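Local coordinates for S-adenosylmethionine-dependent methyltransferase (Clostridium acetobutylicum, PDB 1Y8C), which probably transfers a methyl group from S-adenosylmethionine to an acceptor that is not identified, at residues D11-R15 with V164-W168; F6-Y10 with F194-H198; I142-L148 with E200-K204. All blocks are in the same frame, centred on the assembly; numbering follows the deposited sequence.

Contact 1: residues D11-R15 with V164-W168; sequences DKLIR and VFYYW
Ile14 puts both of its branches onto aromatic rings of strand 164-173, and these CH-pi contacts form the heart of the interface. Its CG2 methyl lies over the six-membered ring of Trp168, 3.8 Å from the ring centroid and 27° off the normal. The longer branch ends over one face of Tyr166, with CD1 4.1 Å from that centroid and displaced toward the rim; CD1 also brushes Trp168 CE3. With CG1 anti to the carbonyl carbon (chi1 -48°) and CG2 anti to the backbone N, the branches diverge over the two rings.

Leu13, one residue earlier, adds apolar packing. It meets Val164 tip to tip, CD1 to CG1 at 4.0 Å, while Leu13 CB approaches Tyr166 CE2 obliquely at 3.9 Å.

The polar bond among these residues lies within the helix: a salt bridge from Arg15 NH1 to Asp11 OD1 at 2.8 Å, with OD1 close to the guanidinium plane. Arg15 NE forms a salt bridge to Asp110, and Asp11 OD2 a hydrogen bond with Tyr20 OH.

No hydrogen bond crosses between helix and strand. The end of helix 3-15 is therefore held against the antiparallel sheet by dispersion and CH-pi attraction, while Asp11 and Arg15 turn toward Asp110 and Tyr20.

Contact 2: residues F6-Y10 with F194-H198; sequences FAHIY and FDEEH
This is a helix-on-sheet contact of mixed aromatic and polar character, in which Phe6 and Tyr10, one turn apart on helix 3-15, meet alternate residues of the outermost strand 191-201 of the antiparallel sheet. The short axes pass 12.3 Å apart, a spacing filled by large side chains.

At one end Phe6 and Phe194 form an offset stack, with centroids 4.3 Å apart and planes inclined by only 12°. The two side chains come from opposite directions and slide past each other, which brings Phe194 CD2 above the centre of the Phe6 ring and Phe6 CE1 within 3.8 Å of Phe194 CG. Phe6 reaches across because its CG stands trans to the backbone N (chi1 180°). Phe183 of the adjacent strand packs edge-to-face with Phe6.

Glu196 fills the middle. Its chain bends at chi2, and the methylene CG rests at the edge of the Phe6 ring, 4.0 Å from CZ; the carboxylate follows beside Phe6 CE2, so an acidic side chain borders the aromatic pair.

At the other end the contact turns polar. His198 ND1 donates to Tyr10 OH at 3.2 Å; the oxygen lies almost exactly in the imidazole plane, but the N-H...O angle of 137° makes the bond distinctly bent. The rings themselves meet obliquely, and Tyr114 packs edge-to-face against His198.

Between Phe6 and Tyr10, Ala7 and His8 touch Thr48 and Asn50 in the glycine-rich loop after strand 40-44. An N-terminal helix lying between that loop and an added antiparallel sheet fits a Rossmann-like methyltransferase, where the corresponding loop usually lines the cofactor pocket.

Contact 3: residues I142-L148 with E200-K204; sequences INSYYKL and ERAYK
Strand 136-143 gives way to helix 145-152 just where strand 191-201 ends, and the two segments come closest, by their CA atoms, at Tyr145 and Ala202, 4.7 Å apart. Ser144 is the N-cap of that helix, its OG accepting the backbone N-H of Lys147.

The loop meets Tyr145 at one face and along its edge. The tyrosine CG is opposite the backbone N (chi1 -174°), which lays the ring along residues 202-204. Ala202 O lies in the ring plane at the edge, while the CB of the same residue packs against CD1 and CE1. Lys204 crosses one face obliquely with its extended chain, CE standing 4.1 Å from the ring centroid in a CH-pi contact only 13° off the normal. NZ is farther away, at 5.4 Å from the centroid, and adds at most a weak cation-pi attraction; the lysine side chain also comes within about 3 Å of a sulfate ion, probably from the crystallisation liquor. The phenol OH is bonded to Asp175.

Leu148, a turn further along the helix, sets CD1 3.5 Å from Arg201 O and packs on Ala202 CB at 3.8 Å, so the small alanine sits between leucine and tyrosine.

Asn143 ND2 donates to Glu200 OE1 at 2.9 Å. The bond is nearly straight (163°) and enters the syn lone pair of the oxygen; amide and carboxylate are almost coplanar, although the side chains cross at about a right angle.

This well-aligned bond helps hold the two flat groups nearly coplanar in buried surroundings, and Leu148 CD2 beside OE1 gives the carboxylate an apolar flank. Glu200 OE2 lies close to Asp110 OD2, a pairing of like charges, and the Asn143 bond probably offsets part of the negative charge on OE1.

Overall arrangement
Contacts 1 and 2 are neighbours, with centres about 7 Å apart: both use helix 3-15, and they touch where Arg15 meets Tyr10 and Val164 meets Ile9. Their strands, 164-173 and 191-201, belong to the same four-stranded antiparallel sheet, separated by strand 176-186, so the N-terminal helix spans its face. Contact 3 lies about 19 Å (between centres) from each, at the far end of strand 191-201, where the sheet meets strand 136-143 of the seven-stranded Rossmann-like sheet. Along the chain, the segments of contact 1 fall between those of contact 2, and contact 3 crosses both. The added sheet is thereby joined to the N-terminal helix and to the methyltransferase core.

Contact 1: residues D11-R15 with V164-W168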
loop_
_atom_site.group_PDB
_atom_site.type_symbol
_atom_site.label_atom_id
_atom_site.label_comp_id
_atom_site.label_asym_id
_atom_site.label_seq_id
_atom_site.Cartn_x
_atom_site.Cartn_y
_atom_site.Cartn_z
ATOM N N ASP A 11 -4.693 -10.177 -3.234
ATOM C CA ASP A 11 -4.058 -9.995 -1.934
ATOM C C ASP A 11 -3.880 -11.289 -1.157
ATOM O O ASP A 11 -2.934 -11.425 -0.380
ATOM C CB ASP A 11 -4.858 -9.009 -1.080
ATOM C CG ASP A 11 -4.597 -7.571 -1.458
ATOM O OD1 ASP A 11 -3.514 -7.300 -2.039
ATOM O OD2 ASP A 11 -5.461 -6.713 -1.156
ATOM N N LYS A 12 -4.794 -12.233 -1.356
ATOM C CA LYS A 12 -4.720 -13.513 -0.657
ATOM C C LYS A 12 -3.755 -14.501 -1.315
ATOM O O LYS A 12 -3.116 -15.290 -0.629
ATOM C CB LYS A 12 -6.110 -14.152 -0.568
ATOM C CG LYS A 12 -6.093 -15.595 -0.079
ATOM C CD LYS A 12 -7.473 -16.246 -0.190
ATOM C CE LYS A 12 -7.435 -17.738 0.190
ATOM N NZ LYS A 12 -7.036 -17.972 1.627
ATOM N N LEU A 13 -3.641 -14.453 -2.637
ATOM C CA LEU A 13 -2.765 -15.379 -3.323
ATOM C C LEU A 13 -1.392 -14.809 -3.675
ATOM O O LEU A 13 -0.367 -15.448 -3.424
ATOM C CB LEU A 13 -3.457 -15.914 -4.580
ATOM C CG LEU A 13 -4.828 -16.576 -4.364
ATOM C CD1 LEU A 13 -5.389 -17.034 -5.702
ATOM C CD2 LEU A 13 -4.713 -17.755 -3.411
ATOM N N ILE A 14 -1.352 -13.610 -4.240
ATOM C CA ILE A 14 -0.072 -13.030 -4.622
ATOM C C ILE A 14 0.689 -12.439 -3.438
ATOM O O ILE A 14 1.852 -12.782 -3.212
ATOM C CB ILE A 14 -0.259 -11.953 -5.708
ATOM C CG1 ILE A 14 -1.163 -12.488 -6.827
ATOM C CG2 ILE A 14 1.085 -11.557 -6.272
ATOM C CD1 ILE A 14 -0.708 -13.807 -7.433
ATOM N N ARG A 15 0.038 -11.555 -2.683
ATOM C CA ARG A 15 0.666 -10.934 -1.512
ATOM C C ARG A 15 0.900 -11.989 -0.417
ATOM O O ARG A 15 2.009 -12.120 0.100
ATOM C CB ARG A 15 -0.214 -9.788 -0.986
ATOM C CG ARG A 15 -0.445 -8.673 -2.006
ATOM C CD ARG A 15 -0.279 -7.293 -1.385
ATOM N NE ARG A 15 0.338 -6.344 -2.311
ATOM C CZ ARG A 15 -0.273 -5.795 -3.360
ATOM N NH1 ARG A 15 -1.535 -6.090 -3.628
ATOM N NH2 ARG A 15 0.381 -4.955 -4.147
ATOM N N VAL A 164 -9.857 -20.642 -9.160
ATOM C CA VAL A 164 -8.936 -19.634 -9.646
ATOM C C VAL A 164 -7.670 -20.301 -10.154
ATOM O O VAL A 164 -7.077 -21.129 -9.468
ATOM C CB VAL A 164 -8.553 -18.637 -8.540
ATOM C CG1 VAL A 164 -7.527 -17.642 -9.063
ATOM C CG2 VAL A 164 -9.788 -17.902 -8.064
ATOM N N PHE A 165 -7.268 -19.935 -11.363
ATOM C CA PHE A 165 -6.060 -20.471 -11.980
ATOM C C PHE A 165 -5.166 -19.293 -12.392
ATOM O O PHE A 165 -5.658 -18.314 -12.958
ATOM C CB PHE A 165 -6.421 -21.289 -13.222
ATOM C CG PHE A 165 -5.231 -21.835 -13.941
ATOM C CD1 PHE A 165 -4.781 -23.126 -13.688
ATOM C CD2 PHE A 165 -4.492 -21.022 -14.799
ATOM C CE1 PHE A 165 -3.604 -23.597 -14.274
ATOM C CE2 PHE A 165 -3.320 -21.475 -15.389
ATOM C CZ PHE A 165 -2.872 -22.767 -15.125
ATOM N N TYR A 166 -3.867 -19.385 -12.121
ATOM C CA TYR A 166 -2.966 -18.304 -12.493
ATOM C C TYR A 166 -1.528 -18.737 -12.755
ATOM O O TYR A 166 -1.029 -19.671 -12.136
ATOM C CB TYR A 166 -2.998 -17.187 -11.427
ATOM C CG TYR A 166 -2.148 -17.397 -10.183
ATOM C CD1 TYR A 166 -0.754 -17.435 -10.266
ATOM C CD2 TYR A 166 -2.737 -17.517 -8.914
ATOM C CE1 TYR A 166 0.040 -17.583 -9.129
ATOM C CE2 TYR A 166 -1.949 -17.667 -7.760
ATOM C CZ TYR A 166 -0.554 -17.699 -7.878
ATOM O OH TYR A 166 0.264 -17.840 -6.766
ATOM N N TYR A 167 -0.878 -18.060 -13.698
ATOM C CA TYR A 167 0.511 -18.324 -14.034
ATOM C C TYR A 167 1.232 -17.016 -13.750
ATOM O O TYR A 167 0.893 -15.972 -14.314
ATOM C CB TYR A 167 0.654 -18.707 -15.502
ATOM C CG TYR A 167 2.081 -18.774 -15.974
ATOM C CD1 TYR A 167 3.057 -19.421 -15.220
ATOM C CD2 TYR A 167 2.456 -18.212 -17.186
ATOM C CE1 TYR A 167 4.374 -19.509 -15.664
ATOM C CE2 TYR A 167 3.770 -18.292 -17.636
ATOM C CZ TYR A 167 4.724 -18.943 -16.870
ATOM O OH TYR A 167 6.024 -19.021 -17.324
ATOM N N TRP A 168 2.223 -17.073 -12.873
ATOM C CA TRP A 168 2.962 -15.880 -12.470
ATOM C C TRP A 168 4.444 -15.987 -12.834
ATOM O O TRP A 168 5.134 -16.876 -12.362
ATOM C CB TRP A 168 2.755 -15.700 -10.953
ATOM C CG TRP A 168 3.552 -14.616 -10.282
ATOM C CD1 TRP A 168 4.409 -13.734 -10.879
ATOM C CD2 TRP A 168 3.591 -14.323 -8.879
ATOM N NE1 TRP A 168 4.976 -12.916 -9.942
ATOM C CE2 TRP A 168 4.490 -13.247 -8.709
ATOM C CE3 TRP A 168 2.946 -14.854 -7.757
ATOM C CZ2 TRP A 168 4.776 -12.699 -7.441
ATOM C CZ3 TRP A 168 3.229 -14.307 -6.495
ATOM C CH2 TRP A 168 4.131 -13.240 -6.354
#

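Contact 2: residues F6-Y10 with F194-H198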
loop_
_atom_site.group_PDB
_atom_site.type_symbol
_atom_site.label_atom_id
_atom_site.label_comp_id
_atom_site.label_asym_id
_atom_site.label_seq_id
_atom_site.Cartn_x
_atom_site.Cartn_y
_atom_site.Cartn_z
ATOM N N PHE A 6 -11.795 -9.674 -7.115
ATOM C CA PHE A 6 -10.489 -9.962 -7.682
ATOM C C PHE A 6 -9.379 -9.392 -6.786
ATOM O O PHE A 6 -8.341 -10.030 -6.580
ATOM C CB PHE A 6 -10.390 -9.370 -9.093
ATOM C CG PHE A 6 -9.066 -9.612 -9.753
ATOM C CD1 PHE A 6 -8.686 -10.897 -10.134
ATOM C CD2 PHE A 6 -8.164 -8.569 -9.930
ATOM C CE1 PHE A 6 -7.427 -11.132 -10.676
ATOM C CE2 PHE A 6 -6.908 -8.796 -10.469
ATOM C CZ PHE A 6 -6.536 -10.080 -10.842
ATOM N N ALA A 7 -9.600 -8.193 -6.256
ATOM C CA ALA A 7 -8.623 -7.563 -5.376
ATOM C C ALA A 7 -8.335 -8.449 -4.155
ATOM O O ALA A 7 -7.191 -8.538 -3.695
ATOM C CB ALA A 7 -9.131 -6.192 -4.921
ATOM N N HIS A 8 -9.376 -9.087 -3.623
ATOM C CA HIS A 8 -9.210 -9.966 -2.469
ATOM C C HIS A 8 -8.399 -11.173 -2.902
ATOM O O HIS A 8 -7.449 -11.573 -2.229
ATOM C CB HIS A 8 -10.570 -10.419 -1.926
ATOM C CG HIS A 8 -11.356 -9.324 -1.273
ATOM N ND1 HIS A 8 -10.916 -8.661 -0.147
ATOM C CD2 HIS A 8 -12.552 -8.770 -1.588
ATOM C CE1 HIS A 8 -11.804 -7.749 0.203
ATOM N NE2 HIS A 8 -12.807 -7.795 -0.656
ATOM N N ILE A 9 -8.774 -11.749 -4.038
ATOM C CA ILE A 9 -8.066 -12.906 -4.555
ATOM C C ILE A 9 -6.578 -12.587 -4.678
ATOM O O ILE A 9 -5.732 -13.353 -4.220
ATOM C CB ILE A 9 -8.613 -13.322 -5.938
ATOM C CG1 ILE A 9 -10.094 -13.700 -5.811
ATOM C CG2 ILE A 9 -7.796 -14.489 -6.491
ATOM C CD1 ILE A 9 -10.785 -13.974 -7.131
ATOM N N TYR A 10 -6.274 -11.445 -5.284
ATOM C CA TYR A 10 -4.896 -11.010 -5.492
ATOM C C TYR A 10 -4.132 -10.919 -4.180
ATOM O O TYR A 10 -3.051 -11.494 -4.033
ATOM C CB TYR A 10 -4.875 -9.639 -6.186
ATOM C CG TYR A 10 -3.519 -9.227 -6.733
ATOM C CD1 TYR A 10 -3.151 -9.535 -8.039
ATOM C CD2 TYR A 10 -2.600 -8.549 -5.934
ATOM C CE1 TYR A 10 -1.902 -9.178 -8.543
ATOM C CE2 TYR A 10 -1.346 -8.194 -6.422
ATOM C CZ TYR A 10 -1.004 -8.512 -7.729
ATOM O OH TYR A 10 0.239 -8.159 -8.209
ATOM N N PHE A 194 -7.615 -12.281 -16.596
ATOM C CA PHE A 194 -7.105 -11.064 -15.969
ATOM C C PHE A 194 -5.590 -11.001 -16.091
ATOM O O PHE A 194 -4.890 -11.675 -15.348
ATOM C CB PHE A 194 -7.432 -11.015 -14.472
ATOM C CG PHE A 194 -8.869 -10.747 -14.158
ATOM C CD1 PHE A 194 -9.814 -11.765 -14.243
ATOM C CD2 PHE A 194 -9.278 -9.478 -13.760
ATOM C CE1 PHE A 194 -11.147 -11.523 -13.926
ATOM C CE2 PHE A 194 -10.608 -9.226 -13.444
ATOM C CZ PHE A 194 -11.547 -10.250 -13.528
ATOM N N ASP A 195 -5.075 -10.195 -17.011
ATOM C CA ASP A 195 -3.630 -10.077 -17.160
ATOM C C ASP A 195 -3.092 -8.896 -16.366
ATOM O O ASP A 195 -3.380 -7.757 -16.700
ATOM C CB ASP A 195 -3.255 -9.900 -18.630
ATOM C CG ASP A 195 -3.657 -11.084 -19.479
ATOM O OD1 ASP A 195 -3.407 -12.231 -19.048
ATOM O OD2 ASP A 195 -4.208 -10.869 -20.584
ATOM N N GLU A 196 -2.311 -9.160 -15.322
ATOM C CA GLU A 196 -1.735 -8.084 -14.514
ATOM C C GLU A 196 -0.232 -8.034 -14.719
ATOM O O GLU A 196 0.450 -9.058 -14.665
ATOM C CB GLU A 196 -2.018 -8.298 -13.026
ATOM C CG GLU A 196 -3.496 -8.279 -12.637
ATOM C CD GLU A 196 -4.094 -6.879 -12.564
ATOM O OE1 GLU A 196 -3.657 -6.088 -11.699
ATOM O OE2 GLU A 196 -5.005 -6.577 -13.368
ATOM N N GLU A 197 0.283 -6.835 -14.954
ATOM C CA GLU A 197 1.709 -6.644 -15.154
ATOM C C GLU A 197 2.168 -5.445 -14.340
ATOM O O GLU A 197 1.844 -4.304 -14.659
ATOM C CB GLU A 197 1.998 -6.432 -16.638
ATOM C CG GLU A 197 3.451 -6.129 -16.942
ATOM C CD GLU A 197 3.764 -6.151 -18.434
ATOM O OE1 GLU A 197 4.857 -5.662 -18.817
ATOM O OE2 GLU A 197 2.928 -6.666 -19.222
ATOM N N HIS A 198 2.915 -5.706 -13.277
ATOM C CA HIS A 198 3.392 -4.630 -12.422
ATOM C C HIS A 198 4.917 -4.641 -12.337
ATOM O O HIS A 198 5.562 -5.653 -12.604
ATOM C CB HIS A 198 2.781 -4.767 -11.022
ATOM C CG HIS A 198 1.285 -4.837 -11.019
ATOM N ND1 HIS A 198 0.583 -5.738 -10.246
ATOM C CD2 HIS A 198 0.357 -4.124 -11.701
ATOM C CE1 HIS A 198 -0.711 -5.577 -10.451
ATOM N NE2 HIS A 198 -0.877 -4.605 -11.329
#

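Contact 3: residues I142-L148 with E200-K204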
loop_
_atom_site.group_PDB
_atom_site.type_symbol
_atom_site.label_atom_id
_atom_site.label_comp_id
_atom_site.label_asym_id
_atom_site.label_seq_id
_atom_site.Cartn_x
_atom_site.Cartn_y
_atom_site.Cartn_z
ATOM N N ILE A 142 6.740 -1.415 2.522
ATOM C CA ILE A 142 7.380 -1.751 1.267
ATOM C C ILE A 142 7.790 -3.208 1.302
ATOM O O ILE A 142 7.892 -3.815 2.373
ATOM C CB ILE A 142 8.650 -0.920 1.032
ATOM C CG1 ILE A 142 9.734 -1.329 2.038
ATOM C CG2 ILE A 142 8.322 0.565 1.135
ATOM C CD1 ILE A 142 11.092 -0.705 1.769
ATOM N N ASN A 143 7.990 -3.781 0.124
ATOM C CA ASN A 143 8.453 -5.148 0.058
ATOM C C ASN A 143 9.938 -4.944 0.249
ATOM O O ASN A 143 10.518 -3.993 -0.290
ATOM C CB ASN A 143 8.153 -5.783 -1.296
ATOM C CG ASN A 143 6.760 -6.399 -1.351
ATOM O OD1 ASN A 143 6.316 -7.042 -0.401
ATOM N ND2 ASN A 143 6.071 -6.217 -2.469
ATOM N N SER A 144 10.541 -5.810 1.051
ATOM C CA SER A 144 11.956 -5.707 1.354
ATOM C C SER A 144 12.801 -6.019 0.137
ATOM O O SER A 144 12.349 -6.661 -0.813
ATOM C CB SER A 144 12.316 -6.672 2.461
ATOM O OG SER A 144 12.175 -7.999 2.001
ATOM N N TYR A 145 14.040 -5.558 0.169
ATOM C CA TYR A 145 14.955 -5.791 -0.933
ATOM C C TYR A 145 15.180 -7.293 -1.094
ATOM O O TYR A 145 15.345 -7.783 -2.202
ATOM C CB TYR A 145 16.291 -5.106 -0.653
ATOM C CG TYR A 145 17.240 -5.188 -1.809
ATOM C CD1 TYR A 145 17.255 -4.195 -2.798
ATOM C CD2 TYR A 145 18.087 -6.283 -1.954
ATOM C CE1 TYR A 145 18.091 -4.297 -3.904
ATOM C CE2 TYR A 145 18.922 -6.396 -3.052
ATOM C CZ TYR A 145 18.923 -5.407 -4.023
ATOM O OH TYR A 145 19.755 -5.531 -5.110
ATOM N N TYR A 146 15.183 -8.021 0.017
ATOM C CA TYR A 146 15.411 -9.452 -0.039
ATOM C C TYR A 146 14.242 -10.176 -0.671
ATOM O O TYR A 146 14.425 -11.139 -1.409
ATOM C CB TYR A 146 15.643 -9.993 1.364
ATOM C CG TYR A 146 15.958 -11.467 1.408
ATOM C CD1 TYR A 146 17.232 -11.946 1.075
ATOM C CD2 TYR A 146 14.984 -12.390 1.796
ATOM C CE1 TYR A 146 17.522 -13.311 1.139
ATOM C CE2 TYR A 146 15.261 -13.748 1.857
ATOM C CZ TYR A 146 16.523 -14.201 1.534
ATOM O OH TYR A 146 16.784 -15.540 1.638
ATOM N N LYS A 147 13.039 -9.701 -0.377
ATOM C CA LYS A 147 11.822 -10.307 -0.895
ATOM C C LYS A 147 11.744 -10.210 -2.420
ATOM O O LYS A 147 11.439 -11.192 -3.097
ATOM C CB LYS A 147 10.619 -9.623 -0.256
ATOM C CG LYS A 147 9.352 -10.431 -0.254
ATOM C CD LYS A 147 8.543 -10.191 -1.498
ATOM C CE LYS A 147 7.137 -10.733 -1.321
ATOM N NZ LYS A 147 7.166 -12.179 -0.958
ATOM N N LEU A 148 12.040 -9.038 -2.969
ATOM C CA LEU A 148 11.966 -8.872 -4.408
ATOM C C LEU A 148 13.145 -9.491 -5.150
ATOM O O LEU A 148 12.973 -10.084 -6.223
ATOM C CB LEU A 148 11.873 -7.391 -4.753
ATOM C CG LEU A 148 10.760 -6.628 -4.041
ATOM C CD1 LEU A 148 10.867 -5.156 -4.404
ATOM C CD2 LEU A 148 9.389 -7.197 -4.429
ATOM N N GLU A 200 8.042 -3.349 -9.670
ATOM C CA GLU A 200 8.397 -2.818 -8.349
ATOM C C GLU A 200 9.921 -2.702 -8.211
ATOM O O GLU A 200 10.665 -3.561 -8.688
ATOM C CB GLU A 200 7.840 -3.722 -7.225
ATOM C CG GLU A 200 6.364 -3.467 -6.865
ATOM C CD GLU A 200 5.891 -4.209 -5.598
ATOM O OE1 GLU A 200 6.711 -4.433 -4.672
ATOM O OE2 GLU A 200 4.682 -4.537 -5.517
ATOM N N ARG A 201 10.392 -1.632 -7.581
ATOM C CA ARG A 201 11.823 -1.476 -7.403
ATOM C C ARG A 201 12.217 -1.978 -6.033
ATOM O O ARG A 201 11.492 -1.790 -5.055
ATOM C CB ARG A 201 12.271 -0.019 -7.538
ATOM C CG ARG A 201 13.712 0.057 -8.008
ATOM C CD ARG A 201 14.543 1.106 -7.309
ATOM N NE ARG A 201 14.636 2.341 -8.084
ATOM C CZ ARG A 201 15.704 3.140 -8.087
ATOM N NH1 ARG A 201 16.771 2.827 -7.360
ATOM N NH2 ARG A 201 15.711 4.258 -8.810
ATOM N N ALA A 202 13.374 -2.619 -5.960
ATOM C CA ALA A 202 13.843 -3.137 -4.694
ATOM C C ALA A 202 14.722 -2.097 -4.021
ATOM O O ALA A 202 15.906 -1.978 -4.325
ATOM C CB ALA A 202 14.608 -4.427 -4.915
ATOM N N TYR A 203 14.126 -1.344 -3.102
ATOM C CA TYR A 203 14.836 -0.304 -2.370
ATOM C C TYR A 203 15.466 -0.837 -1.087
ATOM O O TYR A 203 14.854 -1.627 -0.365
ATOM C CB TYR A 203 13.880 0.836 -2.008
ATOM C CG TYR A 203 13.473 1.716 -3.163
ATOM C CD1 TYR A 203 12.141 1.784 -3.581
ATOM C CD2 TYR A 203 14.412 2.515 -3.817
ATOM C CE1 TYR A 203 11.760 2.627 -4.619
ATOM C CE2 TYR A 203 14.039 3.365 -4.851
ATOM C CZ TYR A 203 12.716 3.417 -5.248
ATOM O OH TYR A 203 12.348 4.259 -6.274
ATOM N N LYS A 204 16.686 -0.396 -0.803
ATOM C CA LYS A 204 17.374 -0.816 0.412
ATOM C C LYS A 204 16.985 0.129 1.536
ATOM O O LYS A 204 16.809 1.323 1.310
ATOM C CB LYS A 204 18.889 -0.794 0.204
ATOM C CG LYS A 204 19.370 -1.820 -0.803
ATOM C CD LYS A 204 20.883 -1.910 -0.829
ATOM C CE LYS A 204 21.355 -3.067 -1.694
ATOM N NZ LYS A 204 22.844 -3.173 -1.677
#